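PDB 4GQZ: putative periplasmic or exported protein from Salmonella enterica subsp. enterica serovar Typhimurium, which binds copper in the periplasm and probably contributes to copper resistance. Local coordinates for residues A40-K48 with L58-L66; L132-H143 with T153-R161. All blocks are in the same frame, centred on the assembly; numbering follows the deposited sequence.

Contact 1 (A40-K48 with L58-L66); sequences ASITSTELK and LPLGDKFYL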
ATOM      1  N   ALA B  40      -8.456  14.619  -6.837  1.00 21.87           N
ATOM      2  CA  ALA B  40      -7.527  13.595  -6.390  1.00 21.64           C
ATOM      3  C   ALA B  40      -6.138  13.927  -6.905  1.00 21.34           C
ATOM      4  O   ALA B  40      -5.930  14.111  -8.117  1.00 20.96           O
ATOM      5  CB  ALA B  40      -7.964  12.226  -6.904  1.00 21.89           C
ATOM      6  N   SER B  41      -5.186  14.011  -5.986  1.00 19.91           N
ATOM      7  CA  SER B  41      -3.806  14.199  -6.368  1.00 21.66           C
ATOM      8  C   SER B  41      -2.959  13.220  -5.570  1.00 21.56           C
ATOM      9  O   SER B  41      -3.400  12.702  -4.533  1.00 20.49           O
ATOM     10  CB  SER B  41      -3.377  15.642  -6.117  1.00 22.58           C
ATOM     11  OG  SER B  41      -3.615  15.992  -4.774  1.00 25.50           O
ATOM     12  N   ILE B  42      -1.744  12.963  -6.033  1.00 18.06           N
ATOM     13  CA  ILE B  42      -0.920  11.965  -5.374  1.00 17.43           C
ATOM     14  C   ILE B  42       0.493  12.470  -5.135  1.00 18.79           C
ATOM     15  O   ILE B  42       1.078  13.121  -5.996  1.00 19.81           O
ATOM     16  CB  ILE B  42      -0.938  10.623  -6.162  1.00 17.41           C
ATOM     17  CG1 ILE B  42      -0.171   9.527  -5.413  1.00 18.90           C
ATOM     18  CG2 ILE B  42      -0.447  10.801  -7.596  1.00 17.99           C
ATOM     19  CD1 ILE B  42      -0.400   8.136  -5.986  1.00 19.39           C
ATOM     20  N   THR B  43       1.012  12.208  -3.942  1.00 17.20           N
ATOM     21  CA  THR B  43       2.371  12.588  -3.583  1.00 20.02           C
ATOM     22  C   THR B  43       3.165  11.322  -3.386  1.00 18.32           C
ATOM     23  O   THR B  43       2.652  10.229  -3.595  1.00 16.75           O
ATOM     24  CB  THR B  43       2.420  13.386  -2.273  1.00 20.20           C
ATOM     25  OG1 THR B  43       2.301  12.498  -1.151  1.00 20.21           O
ATOM     26  CG2 THR B  43       1.291  14.400  -2.225  1.00 23.36           C
ATOM     27  N   SER B  44       4.417  11.456  -2.976  1.00 19.06           N
ATOM     28  CA  SER B  44       5.254  10.289  -2.773  1.00 19.48           C
ATOM     29  C   SER B  44       4.673   9.364  -1.702  1.00 19.64           C
ATOM     30  O   SER B  44       4.933   8.155  -1.698  1.00 19.50           O
ATOM     31  CB  SER B  44       6.651  10.725  -2.353  1.00 22.37           C
ATOM     32  OG  SER B  44       6.574  11.595  -1.237  1.00 22.68           O
ATOM     33  N   THR B  45       3.892   9.923  -0.785  1.00 18.61           N
ATOM     34  CA  THR B  45       3.443   9.123   0.345  1.00 20.70           C
ATOM     35  C   THR B  45       1.941   9.100   0.568  1.00 21.38           C
ATOM     36  O   THR B  45       1.471   8.271   1.335  1.00 18.64           O
ATOM     37  CB  THR B  45       4.146   9.520   1.681  1.00 21.43           C
ATOM     38  OG1 THR B  45       3.979  10.924   1.916  1.00 22.86           O
ATOM     39  CG2 THR B  45       5.641   9.189   1.620  1.00 23.29           C
ATOM     40  N   GLU B  46       1.201   9.994  -0.088  1.00 19.83           N
ATOM     41  CA  GLU B  46      -0.245  10.098   0.140  1.00 20.61           C
ATOM     42  C   GLU B  46      -1.082  10.230  -1.129  1.00 19.77           C
ATOM     43  O   GLU B  46      -0.670  10.864  -2.106  1.00 18.24           O
ATOM     44  CB  GLU B  46      -0.573  11.328   0.995  1.00 22.73           C
ATOM     45  CG  GLU B  46       0.263  11.527   2.240  1.00 25.38           C
ATOM     46  CD  GLU B  46      -0.049  12.849   2.920  1.00 30.26           C
ATOM     47  OE1 GLU B  46      -0.848  13.638   2.354  1.00 30.86           O
ATOM     48  OE2 GLU B  46       0.500  13.098   4.016  1.00 35.83           O
ATOM     49  N   LEU B  47      -2.288   9.669  -1.091  1.00 17.70           N
ATOM     50  CA  LEU B  47      -3.310  10.010  -2.066  1.00 18.57           C
ATOM     51  C   LEU B  47      -4.236  11.014  -1.363  1.00 19.47           C
ATOM     52  O   LEU B  47      -4.736  10.726  -0.277  1.00 18.18           O
ATOM     53  CB  LEU B  47      -4.094   8.753  -2.415  1.00 19.54           C
ATOM     54  CG  LEU B  47      -4.931   8.601  -3.682  1.00 23.08           C
ATOM     55  CD1 LEU B  47      -6.264   7.962  -3.346  1.00 20.53           C
ATOM     56  CD2 LEU B  47      -5.068   9.888  -4.502  1.00 20.45           C
ATOM     57  N   LYS B  48      -4.435  12.199  -1.939  1.00 19.64           N
ATOM     58  CA  LYS B  48      -5.316  13.210  -1.323  1.00 20.88           C
ATOM     59  C   LYS B  48      -6.621  13.298  -2.083  1.00 21.62           C
ATOM     60  O   LYS B  48      -6.628  13.469  -3.303  1.00 20.14           O
ATOM     61  CB  LYS B  48      -4.668  14.594  -1.318  1.00 21.62           C
ATOM     62  CG  LYS B  48      -3.310  14.684  -0.651  1.00 25.04           C
ATOM     63  CD  LYS B  48      -2.708  16.075  -0.927  1.00 30.19           C
ATOM     64  CE  LYS B  48      -1.251  16.183  -0.486  1.00 33.63           C
ATOM     65  NZ  LYS B  48      -0.592  17.387  -1.089  1.00 35.34           N
ATOM     66  N   LEU B  58      -5.033   9.250   2.162  1.00 19.61           N
ATOM     67  CA  LEU B  58      -4.831   7.817   2.269  1.00 18.89           C
ATOM     68  C   LEU B  58      -3.355   7.533   2.035  1.00 20.09           C
ATOM     69  O   LEU B  58      -2.814   7.880   0.985  1.00 19.53           O
ATOM     70  CB  LEU B  58      -5.669   7.079   1.231  1.00 19.44           C
ATOM     71  CG  LEU B  58      -7.171   7.348   1.171  1.00 21.23           C
ATOM     72  CD1 LEU B  58      -7.837   6.468   0.112  1.00 21.91           C
ATOM     73  CD2 LEU B  58      -7.833   7.159   2.527  1.00 22.38           C
ATOM     74  N   PRO B  59      -2.692   6.921   3.020  1.00 18.49           N
ATOM     75  CA  PRO B  59      -1.271   6.582   2.858  1.00 19.62           C
ATOM     76  C   PRO B  59      -1.069   5.584   1.731  1.00 18.63           C
ATOM     77  O   PRO B  59      -1.897   4.669   1.556  1.00 18.26           O
ATOM     78  CB  PRO B  59      -0.910   5.928   4.195  1.00 17.98           C
ATOM     79  CG  PRO B  59      -1.942   6.461   5.175  1.00 20.41           C
ATOM     80  CD  PRO B  59      -3.202   6.590   4.364  1.00 19.18           C
ATOM     81  N   LEU B  60       0.007   5.767   0.966  1.00 18.19           N
ATOM     82  CA  LEU B  60       0.410   4.781  -0.027  1.00 19.71           C
ATOM     83  C   LEU B  60       1.098   3.592   0.627  1.00 18.99           C
ATOM     84  O   LEU B  60       1.326   3.566   1.842  1.00 19.24           O
ATOM     85  CB  LEU B  60       1.326   5.419  -1.084  1.00 18.51           C
ATOM     86  CG  LEU B  60       0.689   6.062  -2.323  1.00 21.42           C
ATOM     87  CD1 LEU B  60      -0.715   6.605  -2.084  1.00 20.99           C
ATOM     88  CD2 LEU B  60       1.583   7.157  -2.922  1.00 21.23           C
ATOM     89  N   GLY B  61       1.426   2.596  -0.188  1.00 19.68           N
ATOM     90  CA  GLY B  61       2.079   1.399   0.295  1.00 18.72           C
ATOM     91  C   GLY B  61       3.561   1.381  -0.019  1.00 19.46           C
ATOM     92  O   GLY B  61       4.191   2.434  -0.084  1.00 19.08           O
ATOM     93  N   ASP B  62       4.108   0.179  -0.201  1.00 20.31           N
ATOM     94  CA  ASP B  62       5.552  -0.034  -0.370  1.00 23.38           C
ATOM     95  C   ASP B  62       6.093   0.552  -1.674  1.00 20.23           C
ATOM     96  O   ASP B  62       7.304   0.766  -1.818  1.00 20.79           O
ATOM     97  CB  ASP B  62       5.866  -1.534  -0.389  1.00 23.58           C
ATOM     98  CG  ASP B  62       5.792  -2.179   0.977  1.00 27.32           C
ATOM     99  OD1 ASP B  62       5.818  -1.457   2.003  1.00 27.86           O
ATOM    100  OD2 ASP B  62       5.739  -3.433   1.014  1.00 30.75           O
ATOM    101  N   LYS B  63       5.204   0.782  -2.631  1.00 19.45           N
ATOM    102  CA  LYS B  63       5.618   1.234  -3.954  1.00 17.85           C
ATOM    103  C   LYS B  63       5.336   2.713  -4.188  1.00 18.74           C
ATOM    104  O   LYS B  63       4.303   3.243  -3.758  1.00 18.88           O
ATOM    105  CB  LYS B  63       4.895   0.424  -5.026  1.00 18.12           C
ATOM    106  CG  LYS B  63       5.204  -1.061  -4.989  1.00 23.65           C
ATOM    107  CD  LYS B  63       6.640  -1.300  -5.405  1.00 23.23           C
ATOM    108  CE  LYS B  63       6.948  -2.797  -5.499  1.00 27.95           C
ATOM    109  NZ  LYS B  63       6.521  -3.508  -4.257  1.00 32.55           N
ATOM    110  N   PHE B  64       6.254   3.363  -4.895  1.00 15.64           N
ATOM    111  CA  PHE B  64       6.099   4.749  -5.317  1.00 16.83           C
ATOM    112  C   PHE B  64       5.332   4.782  -6.647  1.00 15.42           C
ATOM    113  O   PHE B  64       5.604   3.991  -7.567  1.00 15.95           O
ATOM    114  CB  PHE B  64       7.506   5.327  -5.485  1.00 17.46           C
ATOM    115  CG  PHE B  64       7.553   6.790  -5.834  1.00 18.49           C
ATOM    116  CD1 PHE B  64       7.317   7.222  -7.128  1.00 16.90           C
ATOM    117  CD2 PHE B  64       7.906   7.723  -4.874  1.00 18.90           C
ATOM    118  CE1 PHE B  64       7.401   8.561  -7.452  1.00 19.01           C
ATOM    119  CE2 PHE B  64       8.005   9.057  -5.193  1.00 19.35           C
ATOM    120  CZ  PHE B  64       7.745   9.479  -6.474  1.00 19.66           C
ATOM    121  N   TYR B  65       4.369   5.689  -6.759  1.00 13.91           N
ATOM    122  CA  TYR B  65       3.635   5.862  -8.007  1.00 14.65           C
ATOM    123  C   TYR B  65       4.166   7.036  -8.799  1.00 17.00           C
ATOM    124  O   TYR B  65       4.094   8.187  -8.359  1.00 16.19           O
ATOM    125  CB  TYR B  65       2.165   6.109  -7.726  1.00 15.35           C
ATOM    126  CG  TYR B  65       1.247   6.040  -8.940  1.00 16.67           C
ATOM    127  CD1 TYR B  65       0.970   4.829  -9.550  1.00 15.79           C
ATOM    128  CD2 TYR B  65       0.600   7.179  -9.421  1.00 16.28           C
ATOM    129  CE1 TYR B  65       0.097   4.744 -10.630  1.00 18.03           C
ATOM    130  CE2 TYR B  65      -0.282   7.104 -10.508  1.00 16.93           C
ATOM    131  CZ  TYR B  65      -0.520   5.875 -11.099  1.00 16.49           C
ATOM    132  OH  TYR B  65      -1.374   5.760 -12.170  1.00 17.18           O
ATOM    133  N   LEU B  66       4.685   6.738  -9.981  1.00 14.73           N
ATOM    134  CA  LEU B  66       5.068   7.771 -10.919  1.00 15.74           C
ATOM    135  C   LEU B  66       4.099   7.785 -12.105  1.00 17.15           C
ATOM    136  O   LEU B  66       3.902   6.763 -12.775  1.00 16.06           O
ATOM    137  CB  LEU B  66       6.487   7.498 -11.394  1.00 16.79           C
ATOM    138  CG  LEU B  66       7.030   8.467 -12.439  1.00 19.32           C
ATOM    139  CD1 LEU B  66       7.113   9.892 -11.879  1.00 18.39           C
ATOM    140  CD2 LEU B  66       8.383   7.958 -12.934  1.00 19.17           C
TER
HETATM  141  O   HOH W   1       3.776   8.057  -5.252  1.00 18.65           O
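Leu60 of segment 58-66 packs both methyls against segment 40-48, on Thr43, Ile42 and Leu47. Leu60 CD2 lies 3.3 Å from Thr43 O and also packs on Ile42, whose side chain it meets at about a right angle. Leu60 CD1 sits 3.6 Å from Leu47 N and touches Leu47 CB. Ile42 points CG1 anti to its backbone N (chi1 -175°), which carries Ile42 CD1 to 3.7 Å from Tyr65 CB. Ser44 CB rests 3.6 Å from Phe64 CE2. A water joins the segments here, donating to Thr43 O and accepting from Tyr65 N.

Residues 46-47 and 58-59 pair as antiparallel strands. Glu46 and Pro59 are a non-hydrogen-bonded pair. Leu47 and Leu58 form a hydrogen-bonded pair, with Leu47 N 2.8 Å from Leu58 O and a return bond from Leu58 N to Leu47 O. Their side chains lie side by side on one face. Leu60 N adds a nearly straight bond of 2.9 Å to Thr45 O, reached from above the carbonyl plane. Thr43 OG1 shapes the turn by accepting from Thr45 N and Glu46 N, an ST turn and ST motif.

Strands 46-50 and 55-59 form a beta hairpin, and the chain then leads into strand 63-68. Helix 20-28 covers Leu47 and Tyr65, and Tyr65 OH bonds to Asp28. Strand 120-125 pairs with strand 63-68 at Phe64 and Leu66.

Contact 2 (L132-H143 with T153-R161); sequences LEVSYNGKTASH and TCLTELPLR
Thr140 O is held by two donors, Arg161 N at 3.1 Å and a water. The same water donates to Pro159 O, so it ties the two backbones together. Thr140 N in turn donates to Arg161 OXT at 2.9 Å, which ties one oxygen of the C-terminal carboxylate to the strand. Arg161 folds back on its own segment: NH1 bonds to Leu160 O, and one face of the guanidinium lies against Pro159 CB. A second water links Ser142 O with Glu157 O.

His143 and Glu157 make the short polar contact at the other end. His143 NE2 donates to Glu157 OE2 at 2.6 Å, on the anti side of the carboxylate. The bond is bent, with an angle of 143° at the hydrogen, and the ring and carboxylate planes are turned 53° apart. Leu155 CD1 sits over one face of the His143 ring, 3.9 Å from its centroid, in a CH-pi contact. The imidazole is therefore held both at its edge and on a face.

On the side of Leu132, Val134 and Ala141, apolar side chains interlock. Leu158 has CG anti to its carbonyl carbon (chi1 -74°) and splits its methyls: CD1 goes to Leu132 and Val134, CD2 to Ala141 and His143 CB. Leu132 CD2 also meets Leu155 CD2 at 3.7 Å. Leu160 CD1 packs 3.8 Å from Ala141 CB, while its CB lies against Lys139 CB. Phe68 of strand 63-68 also packs against Leu132, Val134, Leu155 and Leu158.

Cys154 is in a disulfide with Cys78, which ties the start of the tail to another part of the chain. The arrangement is a beta hairpin, closed by a type I' turn from Tyr136 to Lys139, with the C-terminal tail laid along its 139-143 strand.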
ATOM      1  N   LEU B 132      13.862   6.687 -16.930  1.00 18.51           N
ATOM      2  CA  LEU B 132      12.680   6.212 -17.640  1.00 19.67           C
ATOM      3  C   LEU B 132      12.878   6.526 -19.120  1.00 20.56           C
ATOM      4  O   LEU B 132      13.256   7.648 -19.469  1.00 21.76           O
ATOM      5  CB  LEU B 132      11.425   6.931 -17.139  1.00 18.10           C
ATOM      6  CG  LEU B 132      10.221   6.837 -18.087  1.00 22.37           C
ATOM      7  CD1 LEU B 132       9.685   5.424 -18.136  1.00 23.04           C
ATOM      8  CD2 LEU B 132       9.112   7.813 -17.724  1.00 23.44           C
ATOM      9  N   GLU B 133      12.653   5.542 -19.986  1.00 20.10           N
ATOM     10  CA  GLU B 133      12.661   5.804 -21.424  1.00 21.97           C
ATOM     11  C   GLU B 133      11.321   5.409 -21.981  1.00 22.02           C
ATOM     12  O   GLU B 133      10.750   4.389 -21.585  1.00 21.81           O
ATOM     13  CB  GLU B 133      13.770   5.042 -22.153  1.00 24.66           C
ATOM     14  CG  GLU B 133      13.795   5.351 -23.660  1.00 25.69           C
ATOM     15  CD  GLU B 133      14.818   4.529 -24.433  1.00 31.41           C
ATOM     16  OE1 GLU B 133      15.482   3.674 -23.815  1.00 32.52           O
ATOM     17  OE2 GLU B 133      14.948   4.745 -25.662  1.00 34.85           O
ATOM     18  N   VAL B 134      10.798   6.238 -22.877  1.00 22.36           N
ATOM     19  CA  VAL B 134       9.519   5.974 -23.506  1.00 21.30           C
ATOM     20  C   VAL B 134       9.737   6.033 -25.011  1.00 22.92           C
ATOM     21  O   VAL B 134      10.569   6.809 -25.496  1.00 22.96           O
ATOM     22  CB  VAL B 134       8.459   7.015 -23.063  1.00 21.83           C
ATOM     23  CG1 VAL B 134       7.137   6.778 -23.774  1.00 25.26           C
ATOM     24  CG2 VAL B 134       8.264   6.943 -21.568  1.00 22.98           C
ATOM     25  N   SER B 135       9.044   5.182 -25.757  1.00 23.12           N
ATOM     26  CA  SER B 135       9.189   5.232 -27.204  1.00 23.31           C
ATOM     27  C   SER B 135       7.844   5.045 -27.894  1.00 25.51           C
ATOM     28  O   SER B 135       6.987   4.297 -27.415  1.00 25.65           O
ATOM     29  CB  SER B 135      10.239   4.227 -27.694  1.00 27.52           C
ATOM     30  OG  SER B 135       9.678   2.945 -27.875  1.00 32.75           O
ATOM     31  N   TYR B 136       7.658   5.755 -29.003  1.00 26.68           N
ATOM     32  CA  TYR B 136       6.398   5.749 -29.748  1.00 27.87           C
ATOM     33  C   TYR B 136       6.691   5.991 -31.220  1.00 26.86           C
ATOM     34  O   TYR B 136       7.314   6.990 -31.554  1.00 25.95           O
ATOM     35  CB  TYR B 136       5.486   6.860 -29.225  1.00 28.05           C
ATOM     36  CG  TYR B 136       4.256   7.114 -30.069  1.00 29.10           C
ATOM     37  CD1 TYR B 136       3.187   6.224 -30.053  1.00 29.79           C
ATOM     38  CD2 TYR B 136       4.161   8.244 -30.877  1.00 30.12           C
ATOM     39  CE1 TYR B 136       2.055   6.451 -30.817  1.00 31.51           C
ATOM     40  CE2 TYR B 136       3.033   8.484 -31.643  1.00 30.72           C
ATOM     41  CZ  TYR B 136       1.984   7.583 -31.608  1.00 33.21           C
ATOM     42  OH  TYR B 136       0.858   7.812 -32.367  1.00 35.96           O
ATOM     43  N   ASN B 137       6.269   5.061 -32.079  1.00 30.09           N
ATOM     44  CA  ASN B 137       6.367   5.201 -33.541  1.00 32.60           C
ATOM     45  C   ASN B 137       7.713   5.777 -34.019  1.00 32.15           C
ATOM     46  O   ASN B 137       7.777   6.793 -34.713  1.00 34.10           O
ATOM     47  CB  ASN B 137       5.156   5.993 -34.078  1.00 32.25           C
ATOM     48  CG  ASN B 137       5.150   6.125 -35.600  1.00 37.57           C
ATOM     49  OD1 ASN B 137       4.948   5.147 -36.326  1.00 41.22           O
ATOM     50  ND2 ASN B 137       5.358   7.347 -36.087  1.00 38.18           N
ATOM     51  N   GLY B 138       8.794   5.144 -33.587  1.00 32.57           N
ATOM     52  CA  GLY B 138      10.119   5.541 -34.027  1.00 32.08           C
ATOM     53  C   GLY B 138      10.774   6.628 -33.195  1.00 32.32           C
ATOM     54  O   GLY B 138      11.949   6.926 -33.399  1.00 33.96           O
ATOM     55  N   LYS B 139      10.030   7.217 -32.258  1.00 27.14           N
ATOM     56  CA  LYS B 139      10.533   8.371 -31.504  1.00 27.48           C
ATOM     57  C   LYS B 139      10.717   8.006 -30.037  1.00 25.07           C
ATOM     58  O   LYS B 139       9.984   7.170 -29.521  1.00 25.54           O
ATOM     59  CB  LYS B 139       9.548   9.542 -31.599  1.00 26.15           C
ATOM     60  CG  LYS B 139       9.252  10.025 -33.010  1.00 29.63           C
ATOM     61  CD  LYS B 139       8.262  11.200 -32.963  1.00 31.91           C
ATOM     62  CE  LYS B 139       7.109  11.020 -33.957  1.00 35.36           C
ATOM     63  NZ  LYS B 139       7.564  10.912 -35.370  1.00 35.74           N
ATOM     64  N   THR B 140      11.672   8.649 -29.364  1.00 24.61           N
ATOM     65  CA  THR B 140      11.955   8.335 -27.962  1.00 23.51           C
ATOM     66  C   THR B 140      12.097   9.569 -27.100  1.00 23.49           C
ATOM     67  O   THR B 140      12.382  10.667 -27.586  1.00 20.97           O
ATOM     68  CB  THR B 140      13.279   7.538 -27.776  1.00 24.22           C
ATOM     69  OG1 THR B 140      14.376   8.333 -28.239  1.00 26.27           O
ATOM     70  CG2 THR B 140      13.244   6.224 -28.533  1.00 27.02           C
ATOM     71  N   ALA B 141      11.904   9.373 -25.799  1.00 21.82           N
ATOM     72  CA  ALA B 141      12.221  10.400 -24.819  1.00 21.98           C
ATOM     73  C   ALA B 141      12.748   9.691 -23.589  1.00 22.93           C
ATOM     74  O   ALA B 141      12.383   8.543 -23.315  1.00 22.53           O
ATOM     75  CB  ALA B 141      10.973  11.227 -24.464  1.00 20.54           C
ATOM     76  N   SER B 142      13.606  10.355 -22.835  1.00 22.59           N
ATOM     77  CA  SER B 142      14.010   9.773 -21.569  1.00 23.50           C
ATOM     78  C   SER B 142      14.296  10.847 -20.530  1.00 23.35           C
ATOM     79  O   SER B 142      14.514  12.019 -20.854  1.00 21.04           O
ATOM     80  CB  SER B 142      15.204   8.829 -21.742  1.00 26.40           C
ATOM     81  OG  SER B 142      16.379   9.540 -22.039  1.00 30.25           O
ATOM     82  N   HIS B 143      14.295  10.443 -19.272  1.00 21.60           N
ATOM     83  CA  HIS B 143      14.464  11.401 -18.197  1.00 21.73           C
ATOM     84  C   HIS B 143      14.910  10.694 -16.943  1.00 20.99           C
ATOM     85  O   HIS B 143      14.522   9.559 -16.689  1.00 19.17           O
ATOM     86  CB  HIS B 143      13.133  12.102 -17.935  1.00 22.51           C
ATOM     87  CG  HIS B 143      13.272  13.444 -17.293  1.00 23.03           C
ATOM     88  ND1 HIS B 143      13.556  13.604 -15.954  1.00 23.39           N
ATOM     89  CD2 HIS B 143      13.136  14.692 -17.801  1.00 25.43           C
ATOM     90  CE1 HIS B 143      13.597  14.894 -15.666  1.00 25.51           C
ATOM     91  NE2 HIS B 143      13.343  15.576 -16.768  1.00 25.52           N
ATOM     92  N   THR B 153       5.712  13.036  -8.342  1.00 22.65           N
ATOM     93  CA  THR B 153       4.944  11.897  -8.822  1.00 21.63           C
ATOM     94  C   THR B 153       4.472  12.143 -10.250  1.00 22.41           C
ATOM     95  O   THR B 153       3.832  11.282 -10.873  1.00 21.67           O
ATOM     96  CB  THR B 153       3.749  11.622  -7.898  1.00 21.69           C
ATOM     97  OG1 THR B 153       2.874  12.770  -7.859  1.00 16.75           O
ATOM     98  CG2 THR B 153       4.261  11.322  -6.503  1.00 19.88           C
ATOM     99  N   CYS B 154       4.804  13.317 -10.777  1.00 21.64           N
ATOM    100  CA  CYS B 154       4.367  13.679 -12.109  1.00 22.22           C
ATOM    101  C   CYS B 154       5.572  14.028 -12.974  1.00 23.65           C
ATOM    102  O   CYS B 154       6.399  14.858 -12.593  1.00 23.77           O
ATOM    103  CB  CYS B 154       3.406  14.866 -12.034  1.00 24.21           C
ATOM    104  SG  CYS B 154       2.534  15.171 -13.560  1.00 27.91           S
ATOM    105  N   LEU B 155       5.669  13.388 -14.135  1.00 21.58           N
ATOM    106  CA  LEU B 155       6.769  13.636 -15.072  1.00 20.41           C
ATOM    107  C   LEU B 155       6.174  14.009 -16.431  1.00 19.52           C
ATOM    108  O   LEU B 155       5.568  13.163 -17.104  1.00 17.49           O
ATOM    109  CB  LEU B 155       7.649  12.387 -15.193  1.00 16.68           C
ATOM    110  CG  LEU B 155       8.754  12.444 -16.249  1.00 21.14           C
ATOM    111  CD1 LEU B 155       9.664  13.641 -16.018  1.00 20.43           C
ATOM    112  CD2 LEU B 155       9.557  11.159 -16.258  1.00 20.83           C
ATOM    113  N   THR B 156       6.320  15.273 -16.838  1.00 18.33           N
ATOM    114  CA  THR B 156       5.771  15.712 -18.122  1.00 20.04           C
ATOM    115  C   THR B 156       6.869  16.113 -19.105  1.00 19.50           C
ATOM    116  O   THR B 156       6.587  16.398 -20.268  1.00 19.81           O
ATOM    117  CB  THR B 156       4.789  16.893 -17.955  1.00 18.46           C
ATOM    118  OG1 THR B 156       5.413  17.916 -17.172  1.00 20.10           O
ATOM    119  CG2 THR B 156       3.507  16.448 -17.236  1.00 21.16           C
ATOM    120  N   GLU B 157       8.114  16.119 -18.636  1.00 21.64           N
ATOM    121  CA  GLU B 157       9.253  16.530 -19.465  1.00 23.89           C
ATOM    122  C   GLU B 157       9.730  15.395 -20.365  1.00 21.41           C
ATOM    123  O   GLU B 157      10.870  14.949 -20.263  1.00 23.52           O
ATOM    124  CB  GLU B 157      10.419  17.016 -18.587  1.00 27.42           C
ATOM    125  CG  GLU B 157      10.143  18.337 -17.844  1.00 29.52           C
ATOM    126  CD  GLU B 157      11.208  18.682 -16.790  1.00 35.56           C
ATOM    127  OE1 GLU B 157      11.010  19.679 -16.056  1.00 38.71           O
ATOM    128  OE2 GLU B 157      12.241  17.971 -16.690  1.00 33.37           O
ATOM    129  N   LEU B 158       8.853  14.919 -21.237  1.00 21.37           N
ATOM    130  CA  LEU B 158       9.194  13.788 -22.097  1.00 21.03           C
ATOM    131  C   LEU B 158       8.890  14.081 -23.554  1.00 19.76           C
ATOM    132  O   LEU B 158       8.002  13.462 -24.129  1.00 19.49           O
ATOM    133  CB  LEU B 158       8.423  12.533 -21.674  1.00 19.19           C
ATOM    134  CG  LEU B 158       8.855  11.819 -20.392  1.00 21.95           C
ATOM    135  CD1 LEU B 158       7.835  10.734 -20.013  1.00 21.11           C
ATOM    136  CD2 LEU B 158      10.236  11.224 -20.558  1.00 19.37           C
ATOM    137  N   PRO B 159       9.644  15.008 -24.166  1.00 20.54           N
ATOM    138  CA  PRO B 159       9.409  15.318 -25.583  1.00 20.56           C
ATOM    139  C   PRO B 159       9.922  14.229 -26.533  1.00 23.24           C
ATOM    140  O   PRO B 159      11.128  13.967 -26.611  1.00 23.83           O
ATOM    141  CB  PRO B 159      10.183  16.616 -25.779  1.00 23.18           C
ATOM    142  CG  PRO B 159      11.322  16.524 -24.787  1.00 22.57           C
ATOM    143  CD  PRO B 159      10.742  15.814 -23.591  1.00 20.61           C
ATOM    144  N   LEU B 160       8.998  13.590 -27.242  1.00 22.18           N
ATOM    145  CA  LEU B 160       9.342  12.551 -28.204  1.00 23.43           C
ATOM    146  C   LEU B 160      10.087  13.141 -29.392  1.00 26.89           C
ATOM    147  O   LEU B 160       9.546  13.993 -30.097  1.00 27.26           O
ATOM    148  CB  LEU B 160       8.073  11.885 -28.730  1.00 22.91           C
ATOM    149  CG  LEU B 160       7.503  10.604 -28.110  1.00 27.27           C
ATOM    150  CD1 LEU B 160       8.340  10.025 -26.963  1.00 23.09           C
ATOM    151  CD2 LEU B 160       6.061  10.790 -27.698  1.00 22.28           C
ATOM    152  N   ARG B 161      11.311  12.677 -29.635  1.00 26.85           N
ATOM    153  CA  ARG B 161      12.048  13.089 -30.831  1.00 27.10           C
ATOM    154  C   ARG B 161      12.589  11.849 -31.537  1.00 31.30           C
ATOM    155  O   ARG B 161      12.799  11.845 -32.755  1.00 33.03           O
ATOM    156  CB  ARG B 161      13.203  14.036 -30.478  1.00 28.82           C
ATOM    157  CG  ARG B 161      12.833  15.289 -29.673  1.00 29.67           C
ATOM    158  CD  ARG B 161      11.786  16.140 -30.392  1.00 31.39           C
ATOM    159  NE  ARG B 161      11.481  17.397 -29.692  1.00 33.28           N
ATOM    160  CZ  ARG B 161      10.300  17.697 -29.151  1.00 33.86           C
ATOM    161  NH1 ARG B 161       9.286  16.830 -29.205  1.00 30.60           N
ATOM    162  NH2 ARG B 161      10.130  18.868 -28.541  1.00 34.39           N
ATOM    163  OXT ARG B 161      12.830  10.812 -30.906  1.00 28.70           O
TER
HETATM  164  O   HOH W   2      13.598  13.171 -26.702  1.00 24.54           O
HETATM  165  O   HOH W   3      13.486  14.645 -21.516  1.00 28.68           O

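The two contacts come in series along the chain, contact 1 closing before contact 2 opens. Their centres are about 23 Å apart, on opposite sides of the chain's centre. They share one mixed sheet, in which strands 63-68 and 154-155 are parallel neighbours. They also touch directly. Ile42 O lies 2.6 Å from Thr153 OG1, a probable hydrogen bond, and Thr153 CG2 packs on the backbone of Thr43 and Ser44. Contact 1 also reaches the second subunit, whereas contact 2 lies away from it. The C-terminal tail thus runs from the turn of contact 1, a region that reaches the second subunit, to hairpin 132-143.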